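Local coordinates for protein ecto-NAD+ glycohydrolase (CD38 molecule) (Bos taurus, PDB 3GHH) that is an ecto-enzyme of the CD38 type, a member of the ADP-ribosyl cyclase family built partly on a parallel beta-sheet flanked by helices, at residues W87-E92 against S179-G184; E155-S160 against R185-N190; L173-D178 against P209-S214. The protein carries 1 engineered substitution. All blocks are in the same frame, centred on the assembly; numbering follows the deposited sequence.

Contact 1 (W87-E92 against S179-G184). With NAG (2-acetamido-2-deoxy-beta-D-glucopyranose), chain C.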
loop_
_atom_site.group_PDB
_atom_site.type_symbol
_atom_site.label_atom_id
_atom_site.label_comp_id
_atom_site.label_asym_id
_atom_site.label_seq_id
_atom_site.Cartn_x
_atom_site.Cartn_y
_atom_site.Cartn_z
ATOM N N TRP A 87 -0.563 -9.829 15.900
ATOM C CA TRP A 87 -0.374 -10.182 17.296
ATOM C C TRP A 87 -0.091 -8.948 18.125
ATOM O O TRP A 87 0.380 -7.933 17.617
ATOM C CB TRP A 87 0.757 -11.199 17.456
ATOM C CG TRP A 87 2.085 -10.678 17.000
ATOM C CD1 TRP A 87 2.610 -10.760 15.743
ATOM C CD2 TRP A 87 3.058 -9.984 17.796
ATOM N NE1 TRP A 87 3.851 -10.162 15.706
ATOM C CE2 TRP A 87 4.148 -9.678 16.953
ATOM C CE3 TRP A 87 3.113 -9.591 19.139
ATOM C CZ2 TRP A 87 5.276 -9.001 17.409
ATOM C CZ3 TRP A 87 4.238 -8.922 19.590
ATOM C CH2 TRP A 87 5.304 -8.634 18.726
ATOM N N SER A 88 -0.384 -9.042 19.410
ATOM C CA SER A 88 -0.145 -7.944 20.320
ATOM C C SER A 88 0.107 -8.505 21.705
ATOM O O SER A 88 -0.760 -9.163 22.273
ATOM C CB SER A 88 -1.348 -6.998 20.346
ATOM O OG SER A 88 -1.038 -5.818 21.059
ATOM N N LYS A 89 1.301 -8.244 22.231
ATOM C CA LYS A 89 1.692 -8.655 23.582
ATOM C C LYS A 89 1.849 -10.169 23.705
ATOM O O LYS A 89 1.807 -10.708 24.804
ATOM C CB LYS A 89 0.686 -8.158 24.625
ATOM C CG LYS A 89 0.315 -6.680 24.519
ATOM C CD LYS A 89 1.496 -5.784 24.885
ATOM C CE LYS A 89 1.091 -4.319 24.924
ATOM N NZ LYS A 89 0.902 -3.767 23.561
ATOM N N THR A 90 2.034 -10.840 22.570
ATOM C CA THR A 90 2.105 -12.287 22.511
ATOM C C THR A 90 3.227 -12.712 21.565
ATOM O O THR A 90 3.099 -13.689 20.828
ATOM C CB THR A 90 0.778 -12.882 21.994
ATOM O OG1 THR A 90 0.455 -12.298 20.724
ATOM C CG2 THR A 90 -0.364 -12.606 22.973
ATOM N N LYS A 91 4.321 -11.962 21.581
ATOM C CA LYS A 91 5.433 -12.214 20.667
ATOM C C LYS A 91 5.777 -13.700 20.491
ATOM O O LYS A 91 5.650 -14.239 19.394
ATOM C CB LYS A 91 6.675 -11.440 21.114
ATOM C CG LYS A 91 7.908 -11.698 20.258
ATOM C CD LYS A 91 7.751 -11.119 18.858
ATOM C CE LYS A 91 9.018 -11.323 18.035
ATOM N NZ LYS A 91 9.122 -10.363 16.903
ATOM N N GLU A 92 6.212 -14.349 21.563
ATOM C CA GLU A 92 6.689 -15.727 21.468
ATOM C C GLU A 92 5.609 -16.654 20.930
ATOM O O GLU A 92 5.829 -17.411 19.978
ATOM C CB GLU A 92 7.185 -16.222 22.832
ATOM C CG GLU A 92 8.041 -17.488 22.756
ATOM C CD GLU A 92 8.359 -18.085 24.121
ATOM O OE1 GLU A 92 8.434 -17.323 25.114
ATOM O OE2 GLU A 92 8.538 -19.323 24.198
ATOM N N SER A 179 -5.517 -0.095 22.990
ATOM C CA SER A 179 -5.733 0.905 21.946
ATOM C C SER A 179 -4.491 1.777 21.682
ATOM O O SER A 179 -4.404 2.443 20.653
ATOM C CB SER A 179 -6.938 1.789 22.278
ATOM O OG SER A 179 -6.661 2.596 23.407
ATOM N N MET A 180 -3.533 1.770 22.603
ATOM C CA MET A 180 -2.306 2.539 22.423
ATOM C C MET A 180 -1.187 1.686 21.826
ATOM O O MET A 180 -0.091 2.179 21.556
ATOM C CB MET A 180 -1.858 3.157 23.749
ATOM C CG MET A 180 -2.858 4.135 24.354
ATOM S SD MET A 180 -2.840 5.763 23.575
ATOM C CE MET A 180 -3.725 5.446 22.048
ATOM N N SER A 181 -1.465 0.403 21.621
ATOM C CA SER A 181 -0.481 -0.495 21.024
ATOM C C SER A 181 -0.368 -0.273 19.515
ATOM O O SER A 181 -1.201 0.393 18.911
ATOM C CB SER A 181 -0.834 -1.961 21.314
ATOM O OG SER A 181 -1.939 -2.387 20.533
ATOM N N ILE A 182 0.665 -0.841 18.899
ATOM C CA ILE A 182 0.783 -0.782 17.444
ATOM C C ILE A 182 -0.394 -1.485 16.775
ATOM O O ILE A 182 -0.937 -1.002 15.780
ATOM C CB ILE A 182 2.091 -1.402 16.944
ATOM C CG1 ILE A 182 3.269 -0.488 17.282
ATOM C CG2 ILE A 182 2.018 -1.641 15.441
ATOM C CD1 ILE A 182 4.567 -0.916 16.622
ATOM N N PHE A 183 -0.813 -2.618 17.332
ATOM C CA PHE A 183 -1.985 -3.282 16.791
ATOM C C PHE A 183 -3.225 -2.399 16.930
ATOM O O PHE A 183 -4.018 -2.287 16.002
ATOM C CB PHE A 183 -2.237 -4.647 17.449
ATOM C CG PHE A 183 -3.501 -5.314 16.967
ATOM C CD1 PHE A 183 -3.574 -5.853 15.691
ATOM C CD2 PHE A 183 -4.630 -5.353 17.772
ATOM C CE1 PHE A 183 -4.751 -6.455 15.234
ATOM C CE2 PHE A 183 -5.801 -5.953 17.338
ATOM C CZ PHE A 183 -5.868 -6.507 16.062
ATOM N N GLY A 184 -3.425 -1.801 18.081
ATOM C CA GLY A 184 -4.651 -1.081 18.319
ATOM C C GLY A 184 -4.701 0.251 17.610
ATOM O O GLY A 184 -5.703 0.735 17.212
HETATM C C1 NAG C . 1.122 -12.094 28.211
HETATM C C2 NAG C . 2.031 -13.235 27.731
HETATM C C3 NAG C . 3.198 -13.523 28.681
HETATM C C4 NAG C . 3.880 -12.257 29.194
HETATM C C5 NAG C . 2.839 -11.222 29.633
HETATM C C6 NAG C . 3.481 -9.890 29.998
HETATM C C7 NAG C . 0.959 -14.995 26.422
HETATM C C8 NAG C . 0.005 -16.151 26.453
HETATM N N2 NAG C . 1.250 -14.448 27.599
HETATM O O3 NAG C . 4.134 -14.383 28.055
HETATM O O4 NAG C . 4.751 -12.632 30.252
HETATM O O5 NAG C . 1.879 -10.966 28.621
HETATM O O6 NAG C . 4.289 -9.454 28.929
HETATM O O7 NAG C . 1.419 -14.599 25.350
HETATM O O HOH W 1 -3.353 -5.053 22.022
#
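Trp-87 meets Phe-183 through its backbone alone: Trp-87 O lies 4.2 Å from Phe-183 CB. Its indole points away from the 179-184 segment. One indole face is covered near the rim by Lys-91 CA, and NE1 bonds to Glu-107.

Ser-88 faces the helix start. Its CB packs on Phe-183 CB at 3.8 Å. CG of Phe-183 stands opposite its own backbone N (chi1 176°), which carries the ring away from segment 87-92, toward Val-167 of strand 164-170. Ser-88 OG lies 3.6 Å from Ser-181 OG, without a direct bond. A water bridges the two, 2.6 Å from Ser-88 OG and only weakly bonded to Ser-181 OG. Ser-181 OG has stronger partners. It accepts from Gly-184 N (2.9 Å, N-H...O 156°), which makes Ser-181 the N-cap of the helix, and it is also bonded to Asp-178 O.

At Lys-89 the backbone turns with a positive phi. The side chain bends at chi2 (-68°) and again near its end. This brings NZ alongside Ser-181, 3.4 Å from Ser-181 CB. NZ also has Asp-178 as a long, weak ion-pair partner. Lys-89 O bonds to Asn-170.

Thr-90 turns to other neighbours. Its CG2 touches the N-acetylglucosamine, 3.6 Å from the acetamido oxygen O7 of NAG. OG1 bonds to Val-168 O, and no capping bond comes from this side chain although it precedes helix 91-101.

The contact joins the C-terminal end of strand 84-88 to the N-terminal end of helix 182-187. Strand 164-170 lies beside it: Ser-88 pairs by backbone with Val-168, and its side chain rests on Leu-169.

Contact 2 (E155-S160 against R185-N190). Engineered in segment 185-190: Gln-187 (natural residue Glu).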
loop_
_atom_site.group_PDB
_atom_site.type_symbol
_atom_site.label_atom_id
_atom_site.label_comp_id
_atom_site.label_asym_id
_atom_site.label_seq_id
_atom_site.Cartn_x
_atom_site.Cartn_y
_atom_site.Cartn_z
ATOM N N GLU A 155 1.379 -0.606 9.279
ATOM C CA GLU A 155 0.279 0.032 8.566
ATOM C C GLU A 155 0.059 -0.578 7.177
ATOM O O GLU A 155 -1.062 -0.951 6.827
ATOM C CB GLU A 155 0.514 1.546 8.470
ATOM C CG GLU A 155 -0.453 2.272 7.549
ATOM C CD GLU A 155 -0.225 3.780 7.529
ATOM O OE1 GLU A 155 0.368 4.316 8.491
ATOM O OE2 GLU A 155 -0.636 4.426 6.545
ATOM N N ARG A 156 1.124 -0.704 6.393
ATOM C CA ARG A 156 1.002 -1.342 5.077
ATOM C C ARG A 156 0.606 -2.836 5.162
ATOM O O ARG A 156 -0.153 -3.330 4.330
ATOM C CB ARG A 156 2.301 -1.187 4.279
ATOM C CG ARG A 156 2.664 0.247 3.986
ATOM C CD ARG A 156 1.725 0.849 2.950
ATOM N NE ARG A 156 1.828 0.188 1.648
ATOM C CZ ARG A 156 2.723 0.519 0.723
ATOM N NH1 ARG A 156 3.582 1.500 0.961
ATOM N NH2 ARG A 156 2.759 -0.119 -0.439
ATOM N N PHE A 157 1.132 -3.542 6.164
ATOM C CA PHE A 157 0.742 -4.925 6.472
ATOM C C PHE A 157 -0.784 -5.012 6.673
ATOM O O PHE A 157 -1.462 -5.865 6.101
ATOM C CB PHE A 157 1.470 -5.350 7.752
ATOM C CG PHE A 157 1.331 -6.805 8.123
ATOM C CD1 PHE A 157 1.824 -7.806 7.309
ATOM C CD2 PHE A 157 0.790 -7.159 9.354
ATOM C CE1 PHE A 157 1.736 -9.143 7.691
ATOM C CE2 PHE A 157 0.698 -8.484 9.738
ATOM C CZ PHE A 157 1.172 -9.479 8.911
ATOM N N ALA A 158 -1.320 -4.116 7.485
ATOM C CA ALA A 158 -2.763 -4.098 7.763
ATOM C C ALA A 158 -3.571 -3.767 6.508
ATOM O O ALA A 158 -4.622 -4.359 6.254
ATOM C CB ALA A 158 -3.076 -3.103 8.897
ATOM N N GLU A 159 -3.075 -2.818 5.719
ATOM C CA GLU A 159 -3.756 -2.409 4.495
ATOM C C GLU A 159 -3.847 -3.516 3.453
ATOM O O GLU A 159 -4.812 -3.585 2.695
ATOM C CB GLU A 159 -3.070 -1.179 3.884
ATOM C CG GLU A 159 -3.340 0.105 4.648
ATOM C CD GLU A 159 -2.576 1.290 4.087
ATOM O OE1 GLU A 159 -1.947 1.140 3.018
ATOM O OE2 GLU A 159 -2.615 2.370 4.713
ATOM N N SER A 160 -2.843 -4.387 3.412
ATOM C CA SER A 160 -2.768 -5.366 2.335
ATOM C C SER A 160 -3.443 -6.686 2.733
ATOM O O SER A 160 -3.585 -7.582 1.910
ATOM C CB SER A 160 -1.306 -5.598 1.945
ATOM O OG SER A 160 -0.587 -6.068 3.062
ATOM N N ARG A 185 -3.555 0.821 17.441
ATOM C CA ARG A 185 -3.461 2.163 17.028
ATOM C C ARG A 185 -3.183 2.302 15.538
ATOM O O ARG A 185 -3.670 3.188 14.917
ATOM C CB ARG A 185 -2.391 2.801 17.861
ATOM C CG ARG A 185 -2.000 4.076 17.470
ATOM C CD ARG A 185 -1.196 4.645 18.557
ATOM N NE ARG A 185 0.055 3.948 18.766
ATOM C CZ ARG A 185 1.079 4.040 17.948
ATOM N NH1 ARG A 185 0.982 4.790 16.901
ATOM N NH2 ARG A 185 2.184 3.412 18.221
ATOM N N VAL A 186 -2.381 1.408 14.991
ATOM C CA VAL A 186 -1.965 1.475 13.595
ATOM C C VAL A 186 -2.570 0.373 12.707
ATOM O O VAL A 186 -2.914 0.618 11.545
ATOM C CB VAL A 186 -0.412 1.436 13.479
ATOM C CG1 VAL A 186 0.002 1.320 12.038
ATOM C CG2 VAL A 186 0.203 2.670 14.136
ATOM N N GLN A 187 -2.691 -0.840 13.237
ATOM C CA GLN A 187 -3.127 -1.965 12.409
ATOM C C GLN A 187 -4.636 -2.126 12.308
ATOM O O GLN A 187 -5.181 -2.107 11.215
ATOM C CB GLN A 187 -2.477 -3.265 12.886
ATOM C CG GLN A 187 -0.960 -3.193 12.815
ATOM C CD GLN A 187 -0.305 -4.515 13.059
ATOM O OE1 GLN A 187 -0.475 -5.113 14.116
ATOM N NE2 GLN A 187 0.455 -4.988 12.078
ATOM N N ALA A 188 -5.312 -2.305 13.440
ATOM C CA ALA A 188 -6.759 -2.518 13.411
ATOM C C ALA A 188 -7.530 -1.422 12.662
ATOM O O ALA A 188 -8.403 -1.734 11.850
ATOM C CB ALA A 188 -7.316 -2.727 14.822
ATOM N N PRO A 189 -7.209 -0.136 12.922
ATOM C CA PRO A 189 -7.903 0.954 12.226
ATOM C C PRO A 189 -7.539 1.081 10.741
ATOM O O PRO A 189 -8.171 1.861 10.042
ATOM C CB PRO A 189 -7.447 2.215 12.997
ATOM C CG PRO A 189 -6.987 1.706 14.325
ATOM C CD PRO A 189 -6.354 0.371 14.010
ATOM N N ASN A 190 -6.524 0.355 10.277
ATOM C CA ASN A 190 -6.121 0.423 8.872
ATOM C C ASN A 190 -6.367 -0.889 8.121
ATOM O O ASN A 190 -6.042 -1.014 6.942
ATOM C CB ASN A 190 -4.651 0.835 8.747
ATOM C CG ASN A 190 -4.424 2.295 9.100
ATOM O OD1 ASN A 190 -3.703 2.616 10.041
ATOM N ND2 ASN A 190 -5.059 3.184 8.355
#
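Gln-187 reaches from one helix toward Ala-158 and Phe-157 of the other. It is an engineered residue; the natural one is Glu. Its CB packs on Ala-158 CB at 4.0 Å. CG lies opposite the carbonyl carbon (chi1 -60°), and the chain then runs extended, so the amide travels past the alanine toward the phenylalanine. The tip NE2 comes to the edge of the Phe-157 ring, near its plane, 3.5 Å from Phe-157 CD2. Ring and amide planes are only 24° apart. The two flat groups therefore lie edge beside edge, close to coplanar, and do not stack.

Ala-158 is the close point of the backbones, its CA 5.1 Å from Gln-187 CA. Its methyl CB sits 3.3 Å from Gln-187 O. That carbonyl already accepts from Asn-190 N, a bond within the same turn. The small side chain is consistent with so near an approach.

Beside it, Val-186 CG1 lies 3.6 Å from Glu-155 CB. The Glu-155 carboxylate looks elsewhere and forms a salt bridge with Lys-65. Asn-190 packs on the same helix face: its backbone O is 3.6 Å from Glu-159 CA, and its CB is 4.2 Å from Ala-158 CB. The Glu-159 carboxylate pairs with Arg-156 of the second subunit, so this part of the contact borders the dimer interface.

No hydrogen bond is established between the two segments; they meet mainly by van der Waals packing. The contact sets the last turns of helix 145-160 against the later part of helix 182-187, where a wider pi-type turn occurs. Strand 84-88 lies against both through Phe-86, touched by Ala-158 and Gln-187.

Contact 3 (L173-D178 against P209-S214)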
loop_
_atom_site.group_PDB
_atom_site.type_symbol
_atom_site.label_atom_id
_atom_site.label_comp_id
_atom_site.label_asym_id
_atom_site.label_seq_id
_atom_site.Cartn_x
_atom_site.Cartn_y
_atom_site.Cartn_z
ATOM N N LEU A 173 -3.529 -10.489 30.396
ATOM C CA LEU A 173 -3.479 -9.060 30.686
ATOM C C LEU A 173 -4.882 -8.546 30.957
ATOM O O LEU A 173 -5.867 -9.152 30.535
ATOM C CB LEU A 173 -2.873 -8.285 29.518
ATOM C CG LEU A 173 -1.430 -8.611 29.141
ATOM C CD1 LEU A 173 -1.078 -7.966 27.815
ATOM C CD2 LEU A 173 -0.464 -8.161 30.230
ATOM N N GLU A 174 -4.971 -7.435 31.674
ATOM C CA GLU A 174 -6.264 -6.850 31.994
ATOM C C GLU A 174 -7.006 -6.472 30.727
ATOM O O GLU A 174 -8.188 -6.745 30.597
ATOM C CB GLU A 174 -6.087 -5.614 32.867
ATOM C CG GLU A 174 -5.455 -5.886 34.214
ATOM C CD GLU A 174 -5.161 -4.604 34.964
ATOM O OE1 GLU A 174 -4.347 -3.792 34.465
ATOM O OE2 GLU A 174 -5.748 -4.403 36.048
ATOM N N ASN A 175 -6.307 -5.841 29.790
ATOM C CA ASN A 175 -6.913 -5.495 28.512
ATOM C C ASN A 175 -6.129 -6.092 27.357
ATOM O O ASN A 175 -5.103 -5.550 26.956
ATOM C CB ASN A 175 -7.008 -3.976 28.335
ATOM C CG ASN A 175 -7.794 -3.305 29.441
ATOM O OD1 ASN A 175 -7.395 -2.254 29.940
ATOM N ND2 ASN A 175 -8.918 -3.908 29.833
ATOM N N ALA A 176 -6.615 -7.213 26.831
ATOM C CA ALA A 176 -5.969 -7.880 25.706
ATOM C C ALA A 176 -5.860 -6.959 24.491
ATOM O O ALA A 176 -4.910 -7.053 23.719
ATOM C CB ALA A 176 -6.717 -9.163 25.343
ATOM N N PHE A 177 -6.837 -6.075 24.308
ATOM C CA PHE A 177 -6.747 -5.085 23.243
ATOM C C PHE A 177 -6.281 -3.761 23.828
ATOM O O PHE A 177 -6.997 -3.130 24.593
ATOM C CB PHE A 177 -8.082 -4.913 22.501
ATOM C CG PHE A 177 -8.022 -3.906 21.382
ATOM C CD1 PHE A 177 -7.253 -4.148 20.252
ATOM C CD2 PHE A 177 -8.730 -2.714 21.464
ATOM C CE1 PHE A 177 -7.186 -3.215 19.221
ATOM C CE2 PHE A 177 -8.679 -1.781 20.441
ATOM C CZ PHE A 177 -7.899 -2.028 19.315
ATOM N N ASP A 178 -5.066 -3.359 23.482
ATOM C CA ASP A 178 -4.511 -2.096 23.948
ATOM C C ASP A 178 -4.624 -1.066 22.831
ATOM O O ASP A 178 -3.914 -1.152 21.832
ATOM C CB ASP A 178 -3.043 -2.304 24.325
ATOM C CG ASP A 178 -2.389 -1.039 24.868
ATOM O OD1 ASP A 178 -3.045 0.021 24.891
ATOM O OD2 ASP A 178 -1.209 -1.116 25.268
ATOM N N PRO A 209 -7.721 -16.571 33.214
ATOM C CA PRO A 209 -7.692 -15.426 32.318
ATOM C C PRO A 209 -7.957 -14.122 33.013
ATOM O O PRO A 209 -8.733 -14.097 33.914
ATOM C CB PRO A 209 -8.849 -15.729 31.384
ATOM C CG PRO A 209 -9.044 -17.088 31.423
ATOM C CD PRO A 209 -8.656 -17.583 32.745
ATOM N N SER A 210 -7.345 -13.056 32.566
ATOM C CA SER A 210 -7.599 -11.718 33.103
ATOM C C SER A 210 -8.409 -10.841 32.146
ATOM O O SER A 210 -8.806 -9.732 32.492
ATOM C CB SER A 210 -6.288 -11.015 33.458
ATOM O OG SER A 210 -5.719 -11.563 34.633
ATOM N N ASP A 211 -8.630 -11.331 30.934
ATOM C CA ASP A 211 -9.482 -10.633 29.977
ATOM C C ASP A 211 -10.169 -11.678 29.118
ATOM O O ASP A 211 -9.729 -12.832 29.061
ATOM C CB ASP A 211 -8.677 -9.650 29.114
ATOM C CG ASP A 211 -9.565 -8.608 28.422
ATOM O OD1 ASP A 211 -10.790 -8.607 28.666
ATOM O OD2 ASP A 211 -9.041 -7.789 27.636
ATOM N N SER A 212 -11.254 -11.280 28.462
ATOM C CA SER A 212 -12.056 -12.206 27.682
ATOM C C SER A 212 -12.670 -11.479 26.495
ATOM O O SER A 212 -12.537 -10.262 26.375
ATOM C CB SER A 212 -13.195 -12.754 28.539
ATOM O OG SER A 212 -14.141 -11.718 28.773
ATOM N N CYS A 213 -13.364 -12.227 25.639
ATOM C CA CYS A 213 -14.011 -11.647 24.463
ATOM C C CYS A 213 -15.154 -10.724 24.850
ATOM O O CYS A 213 -15.603 -9.911 24.048
ATOM C CB CYS A 213 -14.532 -12.743 23.533
ATOM S SG CYS A 213 -13.217 -13.682 22.700
ATOM N N SER A 214 -15.626 -10.855 26.082
ATOM C CA SER A 214 -16.721 -10.013 26.557
ATOM C C SER A 214 -16.222 -8.777 27.286
ATOM O O SER A 214 -17.010 -7.896 27.644
ATOM C CB SER A 214 -17.646 -10.820 27.465
ATOM O OG SER A 214 -18.388 -11.760 26.710
HETATM O O HOH W 2 -10.691 -5.381 28.804
#
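The CA atoms of Glu-174 and Ser-210 are the nearest pair across the two irregular loops, 5.2 Å apart. Ser-210 CB packs on the backbone, 3.5 Å from Leu-173 O.

Asp-211 carries most of the contact. Its CG stands opposite the backbone N (chi1 -162°), which sends the carboxylate toward the backbone of residues 174-176. OD2 accepts from Ala-176 N at 2.6 Å, with an N-H...O angle of 160°, through its anti lone pair. The same oxygen is bonded to Ser-217 OG, and a water gives it a weak further bond. OD1 takes the N-H of Ser-212 at 2.7 Å, from 45° above the carboxylate plane. These bonds satisfy a buried carboxylate and hold its rotation. They would probably favour the charged form, although Glu-174 O, another acceptor 3.3 Å from Asp-211 OD2, would work against it. Ala-176 CB lies 3.5 Å from Asp-211 OD2.

Just beyond, Ser-212 OG accepts from Ser-214 N in an ST turn, and a disulfide ties Cys-213 to Cys-234.

Both loops follow neighbouring strands of the parallel sheet, 164-170 and 196-203, and each leads to a helix. In parallel alpha/beta folds the loops after the strands gather at the C-terminal edge of the sheet. Here two such loops are joined by the bond from Ala-176 to Asp-211.

How the contacts relate
Contacts 1 and 2 share helix 182-187, and their centres are about 12 Å apart. Backbone bonds probably run between them, with Phe-183 O 2.9 Å from Ala-188 N. Contact 3 lies about 12 Å from contact 1, centre to centre. The two touch where Gly-184 CA is 3.4 Å from Phe-177 CE1 and where Lys-89 CB is 3.7 Å from Leu-173 CD1. Contacts 2 and 3 do not touch; their centres are about 21 Å apart. N-acetylglucosamine lies by contact 1 and also touches Leu-173 of contact 3. Contact 2 lies on the dimer side. A sulfate, probably from the crystallisation liquor, is about 6 Å from the Asn-190 side chain.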